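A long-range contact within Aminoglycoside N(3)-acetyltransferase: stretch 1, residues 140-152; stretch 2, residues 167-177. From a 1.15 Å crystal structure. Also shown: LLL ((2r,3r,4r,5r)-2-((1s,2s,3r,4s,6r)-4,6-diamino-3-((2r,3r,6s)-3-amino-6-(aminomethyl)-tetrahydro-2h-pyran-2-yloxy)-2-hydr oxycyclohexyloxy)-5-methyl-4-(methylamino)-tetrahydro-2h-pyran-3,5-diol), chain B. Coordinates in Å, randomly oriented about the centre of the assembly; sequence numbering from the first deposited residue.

Stretch 1, residues 140-152: AYGPRSPIARFLA
Stretch 2 (167-177) VTALHYAEAVA

Two helices, the loop before the first and the turn that opens stretch 2 make this contact. Stretch 1 runs as loop to Ser-145 and then as helix 146-151. Stretch 2 opens with a type I turn, Val-167 to Leu-170, and continues as a helix to Val-176. The helix axes approach to 9.9 Å, with 106° between their N-to-C directions. The backbones come nearest at Gly-142 and Tyr-172, CA to CA 4.4 Å; Ile-147 CA and Ala-169 CA are 6.1 Å apart. No hydrogen bond crosses, so packing holds the stretches together, burying 510 Å² in all.

Tyr-172 covers the most surface. Its CA-to-CB bond points sideways, and chi1 is t (-179°) with chi2 -79°, which lays the ring along stretch 1. Leu-151 (m, t) places CD1 over one face of the Tyr-172 ring, 3.9 Å from its centroid and 23° off the normal, a CH-pi contact. Ala-148 CB lies 3.8 Å from Tyr-172 CE2. Ile-147 (m, m) sets CG2 3.9 Å from Tyr-172 CB and 4.2 Å from Ala-169 CB. Tyr-141 O is 3.4 Å from Tyr-172 CB, at the ring edge.

Gly-142 (phi/psi -104/-153) lets the backbones meet. Gly-142 C is 3.6 Å from Tyr-172 CD2, and Gly-142 CA is 3.8 Å from Ala-175 CB. A CB on Gly-142 would lie 2.8 Å from Ala-175 CB, a clash, and would also strike Pro-143 CD. The small methyl of Ala-175 fits this close approach.

Tyr-141 is buried, and its CA-to-CB bond points toward stretch 2, with chi1 m (-47°) and chi2 -72°. Tyr-141 CB is 3.6 Å from His-171 CB, and Tyr-141 CD1 is 3.9 Å from Thr-168 CG2. The Tyr-141 and His-171 rings form an oblique pair, centroids 5.3 Å apart and planes at 40°. Both polar ends reach the aminoglycoside: LLL N12 donates to Tyr-141 OH at 3.0 Å, and LLL N32 to His-171 NE2 at 2.8 Å. His-171 (chi1 m, chi2 -60°) donates from ND1 to Glu-174 OE2 at 2.8 Å, which ties down its ring.

Pro-143 is exposed but still packs on stretch 2: its CG is 3.7 Å from Val-176 CG1, its CD 4.0 Å from Tyr-172 CE2. A type II turn, Gly-142 to Ser-145, carries the chain into its helix, with Arg-144 at phi/psi 81/-1. Ser-145 N and Ser-145 OG both donate to Gly-142 O, at 3.0 and 2.7 Å. Ser-145 OG (chi1 p) also caps the helix, accepting a weak bond from Ala-148 N at 3.3 Å.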

ATOM      1  N   ALA A 140       4.362   2.061  10.530  1.00 12.21           N
ATOM      2  CA  ALA A 140       4.366   1.910   9.081  1.00 11.95           C
ATOM      3  C   ALA A 140       2.975   1.619   8.527  1.00 11.48           C
ATOM      4  O   ALA A 140       2.497   2.328   7.630  1.00 12.04           O
ATOM      5  CB  ALA A 140       5.357   0.834   8.667  1.00 12.26           C
ATOM      6  N   TYR A 141       2.322   0.551   9.034  1.00 11.87           N
ATOM      7  CA  TYR A 141       1.035   0.097   8.524  1.00 11.61           C
ATOM      8  C   TYR A 141      -0.000  -0.088   9.607  1.00 11.83           C
ATOM      9  O   TYR A 141      -1.122  -0.494   9.292  1.00 13.39           O
ATOM     10  CB  TYR A 141       1.172  -1.239   7.770  1.00 12.43           C
ATOM     11  CG  TYR A 141       2.330  -1.195   6.799  1.00 12.13           C
ATOM     12  CD1 TYR A 141       2.256  -0.446   5.629  1.00 13.01           C
ATOM     13  CD2 TYR A 141       3.528  -1.823   7.081  1.00 13.44           C
ATOM     14  CE1 TYR A 141       3.318  -0.363   4.757  1.00 13.20           C
ATOM     15  CE2 TYR A 141       4.598  -1.735   6.201  1.00 13.72           C
ATOM     16  CZ  TYR A 141       4.479  -0.996   5.050  1.00 13.61           C
ATOM     17  OH  TYR A 141       5.542  -0.873   4.189  1.00 14.77           O
ATOM     18  N   GLY A 142       0.321   0.234  10.848  1.00 12.61           N
ATOM     19  CA  GLY A 142      -0.585  -0.030  11.925  1.00 13.35           C
ATOM     20  C   GLY A 142      -1.299   1.206  12.409  1.00 12.02           C
ATOM     21  O   GLY A 142      -1.495   2.171  11.658  1.00 12.66           O
ATOM     22  N   PRO A 143      -1.697   1.201  13.690  1.00 13.05           N
ATOM     23  CA  PRO A 143      -2.346   2.380  14.265  1.00 13.56           C
ATOM     24  C   PRO A 143      -1.540   3.638  13.978  1.00 12.63           C
ATOM     25  O   PRO A 143      -0.311   3.639  14.014  1.00 13.44           O
ATOM     26  CB  PRO A 143      -2.437   2.052  15.762  1.00 15.21           C
ATOM     27  CG  PRO A 143      -2.523   0.527  15.777  1.00 15.25           C
ATOM     28  CD  PRO A 143      -1.642   0.073  14.653  1.00 14.38           C
ATOM     29  N   ARG A 144      -2.271   4.702  13.664  1.00 12.81           N
ATOM     30  CA  ARG A 144      -1.769   6.057  13.457  1.00 13.24           C
ATOM     31  C   ARG A 144      -1.181   6.218  12.060  1.00 12.97           C
ATOM     32  O   ARG A 144      -0.737   7.327  11.709  1.00 14.13           O
ATOM     33  CB  ARG A 144      -0.774   6.517  14.533  1.00 15.23           C
ATOM     34  CG  ARG A 144      -1.386   6.432  15.932  1.00 20.96           C
ATOM     35  CD  ARG A 144      -0.456   6.977  17.007  1.00 26.23           C
ATOM     36  NE  ARG A 144      -0.130   8.379  16.761  1.00 32.91           N
ATOM     37  CZ  ARG A 144      -0.793   9.414  17.267  1.00 36.75           C
ATOM     38  NH1 ARG A 144      -1.829   9.228  18.071  1.00 38.33           N
ATOM     39  NH2 ARG A 144      -0.415  10.647  16.969  1.00 38.27           N
ATOM     40  N   SER A 145      -1.173   5.175  11.240  1.00 12.50           N
ATOM     41  CA  SER A 145      -0.674   5.285   9.876  1.00 12.45           C
ATOM     42  C   SER A 145      -1.778   5.677   8.910  1.00 12.01           C
ATOM     43  O   SER A 145      -2.968   5.641   9.220  1.00 11.86           O
ATOM     44  CB  SER A 145      -0.069   3.962   9.421  1.00 12.65           C
ATOM     45  OG  SER A 145      -1.095   3.019   9.158  1.00 12.23           O
ATOM     46  N   PRO A 146      -1.409   5.983   7.663  1.00 11.35           N
ATOM     47  CA  PRO A 146      -2.437   6.231   6.644  1.00 11.26           C
ATOM     48  C   PRO A 146      -3.360   5.050   6.426  1.00 11.60           C
ATOM     49  O   PRO A 146      -4.546   5.242   6.121  1.00 11.47           O
ATOM     50  CB  PRO A 146      -1.611   6.560   5.405  1.00 11.90           C
ATOM     51  CG  PRO A 146      -0.375   7.238   5.948  1.00 11.68           C
ATOM     52  CD  PRO A 146      -0.070   6.401   7.203  1.00 11.97           C
ATOM     53  N   ILE A 147      -2.865   3.824   6.586  1.00 11.46           N
ATOM     54  CA  ILE A 147      -3.747   2.668   6.487  1.00 11.91           C
ATOM     55  C   ILE A 147      -4.809   2.712   7.568  1.00 11.08           C
ATOM     56  O   ILE A 147      -5.975   2.388   7.317  1.00 11.26           O
ATOM     57  CB  ILE A 147      -2.935   1.373   6.602  1.00 13.53           C
ATOM     58  CG1 ILE A 147      -1.934   1.215   5.480  1.00 17.96           C
ATOM     59  CG2 ILE A 147      -3.825   0.131   6.742  1.00 12.93           C
ATOM     60  CD1 ILE A 147      -2.537   1.058   4.183  1.00 17.76           C
ATOM     61  N   ALA A 148      -4.424   3.042   8.798  1.00 11.23           N
ATOM     62  CA  ALA A 148      -5.428   3.148   9.849  1.00 11.89           C
ATOM     63  C   ALA A 148      -6.543   4.111   9.458  1.00 11.38           C
ATOM     64  O   ALA A 148      -7.721   3.830   9.687  1.00 12.10           O
ATOM     65  CB  ALA A 148      -4.779   3.568  11.161  1.00 12.88           C
ATOM     66  N   ARG A 149      -6.194   5.271   8.928  1.00 11.41           N
ATOM     67  CA  ARG A 149      -7.213   6.248   8.558  1.00 11.18           C
ATOM     68  C   ARG A 149      -8.047   5.773   7.368  1.00 10.97           C
ATOM     69  O   ARG A 149      -9.268   5.959   7.351  1.00 11.67           O
ATOM     70  CB  ARG A 149      -6.544   7.606   8.348  1.00 11.36           C
ATOM     71  CG  ARG A 149      -6.112   8.204   9.676  1.00 12.26           C
ATOM     72  CD  ARG A 149      -5.500   9.609   9.557  1.00 12.67           C
ATOM     73  NE  ARG A 149      -4.266   9.610   8.786  1.00 12.35           N
ATOM     74  CZ  ARG A 149      -3.070   9.268   9.279  1.00 12.28           C
ATOM     75  NH1 ARG A 149      -2.903   8.910  10.550  1.00 13.89           N
ATOM     76  NH2 ARG A 149      -2.028   9.273   8.476  1.00 12.90           N
ATOM     77  N   PHE A 150      -7.417   5.130   6.379  1.00 10.65           N
ATOM     78  CA  PHE A 150      -8.137   4.524   5.255  1.00 10.30           C
ATOM     79  C   PHE A 150      -9.201   3.553   5.744  1.00 10.58           C
ATOM     80  O   PHE A 150     -10.318   3.532   5.230  1.00 11.28           O
ATOM     81  CB  PHE A 150      -7.074   3.824   4.392  1.00 11.05           C
ATOM     82  CG  PHE A 150      -7.587   2.898   3.329  1.00 10.37           C
ATOM     83  CD1 PHE A 150      -8.115   3.388   2.167  1.00 10.88           C
ATOM     84  CD2 PHE A 150      -7.450   1.538   3.464  1.00 11.80           C
ATOM     85  CE1 PHE A 150      -8.549   2.554   1.195  1.00 11.86           C
ATOM     86  CE2 PHE A 150      -7.893   0.700   2.453  1.00 11.89           C
ATOM     87  CZ  PHE A 150      -8.429   1.224   1.333  1.00 12.01           C
ATOM     88  N   LEU A 151      -8.853   2.735   6.744  1.00 11.07           N
ATOM     89  CA  LEU A 151      -9.775   1.752   7.275  1.00 11.54           C
ATOM     90  C   LEU A 151     -10.910   2.414   8.026  1.00 12.80           C
ATOM     91  O   LEU A 151     -11.985   1.826   8.133  1.00 15.59           O
ATOM     92  CB  LEU A 151      -9.072   0.810   8.242  1.00 12.87           C
ATOM     93  CG  LEU A 151      -8.063  -0.126   7.590  1.00 12.95           C
ATOM     94  CD1 LEU A 151      -7.197  -0.831   8.619  1.00 14.77           C
ATOM     95  CD2 LEU A 151      -8.711  -1.114   6.646  1.00 15.59           C
ATOM     96  N   ALA A 152     -10.719   3.630   8.521  1.00 11.88           N
ATOM     97  CA  ALA A 152     -11.783   4.398   9.153  1.00 12.92           C
ATOM     98  C   ALA A 152     -12.596   5.225   8.156  1.00 12.85           C
ATOM     99  O   ALA A 152     -13.573   5.875   8.557  1.00 16.08           O
ATOM    100  CB  ALA A 152     -11.180   5.306  10.244  1.00 14.56           C
ATOM    101  N   VAL A 167      -2.163  -7.260  -0.580  1.00 15.66           N
ATOM    102  CA  VAL A 167      -3.116  -6.464   0.203  1.00 14.03           C
ATOM    103  C   VAL A 167      -2.425  -5.801   1.400  1.00 13.05           C
ATOM    104  O   VAL A 167      -2.440  -6.303   2.533  1.00 13.36           O
ATOM    105  CB  VAL A 167      -4.284  -7.348   0.644  1.00 15.45           C
ATOM    106  CG1 VAL A 167      -5.310  -6.509   1.358  1.00 14.54           C
ATOM    107  CG2 VAL A 167      -4.890  -8.125  -0.515  1.00 18.55           C
ATOM    108  N   THR A 168      -1.819  -4.647   1.137  1.00 12.92           N
ATOM    109  CA  THR A 168      -1.036  -3.953   2.153  1.00 12.84           C
ATOM    110  C   THR A 168      -1.843  -3.687   3.405  1.00 11.95           C
ATOM    111  O   THR A 168      -1.290  -3.693   4.509  1.00 12.52           O
ATOM    112  CB  THR A 168      -0.551  -2.618   1.583  1.00 14.11           C
ATOM    113  OG1 THR A 168      -0.009  -2.823   0.268  1.00 15.05           O
ATOM    114  CG2 THR A 168       0.442  -1.962   2.472  1.00 16.25           C
ATOM    115  N   ALA A 169      -3.131  -3.407   3.262  1.00 12.15           N
ATOM    116  CA  ALA A 169      -3.897  -3.073   4.443  1.00 11.83           C
ATOM    117  C   ALA A 169      -3.889  -4.181   5.483  1.00 11.18           C
ATOM    118  O   ALA A 169      -4.078  -3.889   6.673  1.00 11.51           O
ATOM    119  CB  ALA A 169      -5.324  -2.709   4.097  1.00 12.95           C
ATOM    120  N   LEU A 170      -3.706  -5.440   5.076  1.00 11.38           N
ATOM    121  CA  LEU A 170      -3.653  -6.523   6.050  1.00 11.31           C
ATOM    122  C   LEU A 170      -2.444  -6.449   6.972  1.00 10.91           C
ATOM    123  O   LEU A 170      -2.459  -7.103   8.021  1.00 11.68           O
ATOM    124  CB  LEU A 170      -3.756  -7.882   5.363  1.00 12.10           C
ATOM    125  CG  LEU A 170      -5.186  -8.312   5.038  1.00 12.39           C
ATOM    126  CD1 LEU A 170      -5.194  -9.497   4.111  1.00 13.25           C
ATOM    127  CD2 LEU A 170      -5.923  -8.620   6.331  1.00 13.77           C
ATOM    128  N   HIS A 171      -1.408  -5.685   6.630  1.00 10.92           N
ATOM    129  CA  HIS A 171      -0.378  -5.416   7.631  1.00 10.74           C
ATOM    130  C   HIS A 171      -0.928  -4.704   8.861  1.00 10.80           C
ATOM    131  O   HIS A 171      -0.303  -4.804   9.930  1.00 11.81           O
ATOM    132  CB  HIS A 171       0.824  -4.698   7.017  1.00 11.45           C
ATOM    133  CG  HIS A 171       1.526  -5.500   5.968  1.00 12.31           C
ATOM    134  ND1 HIS A 171       2.085  -6.730   6.227  1.00 12.93           N
ATOM    135  CD2 HIS A 171       1.782  -5.245   4.662  1.00 13.63           C
ATOM    136  CE1 HIS A 171       2.648  -7.198   5.127  1.00 13.98           C
ATOM    137  NE2 HIS A 171       2.479  -6.314   4.162  1.00 14.65           N
ATOM    138  N   TYR A 172      -2.052  -3.991   8.760  1.00 10.73           N
ATOM    139  CA  TYR A 172      -2.660  -3.433   9.967  1.00 11.05           C
ATOM    140  C   TYR A 172      -3.126  -4.550  10.890  1.00 11.08           C
ATOM    141  O   TYR A 172      -2.957  -4.475  12.113  1.00 11.29           O
ATOM    142  CB  TYR A 172      -3.817  -2.506   9.574  1.00 11.22           C
ATOM    143  CG  TYR A 172      -4.491  -1.870  10.762  1.00 11.05           C
ATOM    144  CD1 TYR A 172      -5.402  -2.571  11.521  1.00 11.97           C
ATOM    145  CD2 TYR A 172      -4.194  -0.586  11.156  1.00 11.69           C
ATOM    146  CE1 TYR A 172      -5.990  -2.023  12.649  1.00 12.90           C
ATOM    147  CE2 TYR A 172      -4.803  -0.027  12.261  1.00 12.95           C
ATOM    148  CZ  TYR A 172      -5.697  -0.751  13.009  1.00 13.69           C
ATOM    149  OH  TYR A 172      -6.268  -0.180  14.136  1.00 16.66           O
ATOM    150  N   ALA A 173      -3.749  -5.579  10.322  1.00 11.59           N
ATOM    151  CA  ALA A 173      -4.190  -6.696  11.145  1.00 11.91           C
ATOM    152  C   ALA A 173      -3.019  -7.324  11.882  1.00 12.09           C
ATOM    153  O   ALA A 173      -3.137  -7.722  13.047  1.00 12.77           O
ATOM    154  CB  ALA A 173      -4.881  -7.742  10.292  1.00 12.45           C
ATOM    155  N   GLU A 174      -1.893  -7.468  11.202  1.00 11.97           N
ATOM    156  CA  GLU A 174      -0.715  -8.043  11.826  1.00 12.54           C
ATOM    157  C   GLU A 174      -0.239  -7.176  12.980  1.00 12.04           C
ATOM    158  O   GLU A 174       0.162  -7.690  14.029  1.00 13.11           O
ATOM    159  CB  GLU A 174       0.384  -8.210  10.771  1.00 12.27           C
ATOM    160  CG  GLU A 174       0.087  -9.207   9.680  1.00 12.50           C
ATOM    161  CD  GLU A 174       1.190  -9.412   8.713  1.00 13.77           C
ATOM    162  OE1 GLU A 174       1.235 -10.513   8.149  1.00 17.79           O
ATOM    163  OE2 GLU A 174       1.972  -8.488   8.454  1.00 14.48           O
ATOM    164  N   ALA A 175      -0.259  -5.854  12.792  1.00 12.10           N
ATOM    165  CA  ALA A 175       0.212  -4.930  13.810  1.00 11.63           C
ATOM    166  C   ALA A 175      -0.620  -5.026  15.068  1.00 12.03           C
ATOM    167  O   ALA A 175      -0.059  -5.022  16.168  1.00 12.33           O
ATOM    168  CB  ALA A 175       0.158  -3.516  13.270  1.00 12.28           C
ATOM    169  N   VAL A 176      -1.936  -5.191  14.938  1.00 11.95           N
ATOM    170  CA  VAL A 176      -2.790  -5.162  16.117  1.00 12.50           C
ATOM    171  C   VAL A 176      -3.128  -6.543  16.664  1.00 12.64           C
ATOM    172  O   VAL A 176      -3.708  -6.642  17.763  1.00 13.94           O
ATOM    173  CB  VAL A 176      -4.079  -4.340  15.923  1.00 12.69           C
ATOM    174  CG1 VAL A 176      -3.750  -2.909  15.485  1.00 13.98           C
ATOM    175  CG2 VAL A 176      -5.047  -5.006  14.951  1.00 12.86           C
ATOM    176  N   ALA A 177      -2.776  -7.604  15.963  1.00 12.95           N
ATOM    177  CA  ALA A 177      -3.177  -8.934  16.396  1.00 13.31           C
ATOM    178  C   ALA A 177      -2.576  -9.276  17.757  1.00 13.32           C
ATOM    179  O   ALA A 177      -1.379  -9.117  17.990  1.00 13.77           O
ATOM    180  CB  ALA A 177      -2.741  -9.962  15.361  1.00 14.68           C
TER
HETATM  181  C11 LLL B 301       6.677  -8.812  -0.664  0.81 25.28           C
HETATM  182  O11 LLL B 301       5.732  -7.910  -0.032  0.81 19.54           O
HETATM  183  C21 LLL B 301       6.063  -9.247  -1.993  0.81 28.73           C
HETATM  184  N21 LLL B 301       5.635  -8.039  -2.690  0.81 30.20           N
HETATM  185  C31 LLL B 301       4.832 -10.041  -1.755  0.81 28.69           C
HETATM  186  C41 LLL B 301       5.207 -11.275  -0.951  0.81 29.31           C
HETATM  187  C51 LLL B 301       5.872 -10.813   0.341  0.81 29.22           C
HETATM  188  O51 LLL B 301       6.976  -9.997   0.066  0.81 28.20           O
HETATM  189  C61 LLL B 301       6.369 -12.003   1.133  0.81 29.85           C
HETATM  190  N61 LLL B 301       7.008 -11.507   2.351  0.81 29.57           N
HETATM  191  C12 LLL B 301       6.468  -4.442   2.249  0.81 14.94           C
HETATM  192  N12 LLL B 301       6.774  -3.476   3.295  0.81 14.89           N
HETATM  193  C22 LLL B 301       5.278  -5.320   2.631  0.81 17.33           C
HETATM  194  C32 LLL B 301       4.988  -6.235   1.457  0.81 18.83           C
HETATM  195  N32 LLL B 301       3.833  -7.078   1.777  0.81 22.12           N
HETATM  196  C42 LLL B 301       6.158  -7.155   1.105  0.81 17.94           C
HETATM  197  C52 LLL B 301       7.407  -6.308   0.857  0.81 15.92           C
HETATM  198  O52 LLL B 301       8.510  -7.175   0.725  0.81 16.82           O
HETATM  199  C62 LLL B 301       7.687  -5.336   1.986  0.81 14.50           C
HETATM  200  O62 LLL B 301       8.758  -4.499   1.593  0.81 13.57           O
HETATM  201  C13 LLL B 301       9.867  -4.381   2.486  0.81 14.45           C
HETATM  202  C23 LLL B 301      10.438  -2.980   2.282  0.81 14.13           C
HETATM  203  O23 LLL B 301       9.394  -2.048   2.479  0.81 14.60           O
HETATM  204  C33 LLL B 301      10.947  -2.806   0.839  0.81 14.70           C
HETATM  205  N33 LLL B 301      11.599  -1.486   0.691  0.81 14.75           N
HETATM  206  C43 LLL B 301      11.944  -3.942   0.530  0.81 15.50           C
HETATM  207  O43 LLL B 301      13.097  -3.694   1.310  0.81 16.09           O
HETATM  208  C53 LLL B 301      11.333  -5.304   0.878  0.81 15.45           C
HETATM  209  O53 LLL B 301      10.881  -5.368   2.211  0.81 14.92           O
HETATM  210  C83 LLL B 301      12.298  -3.948  -0.962  0.81 16.81           C
HETATM  211  C93 LLL B 301      11.021  -0.737  -0.446  0.81 15.30           C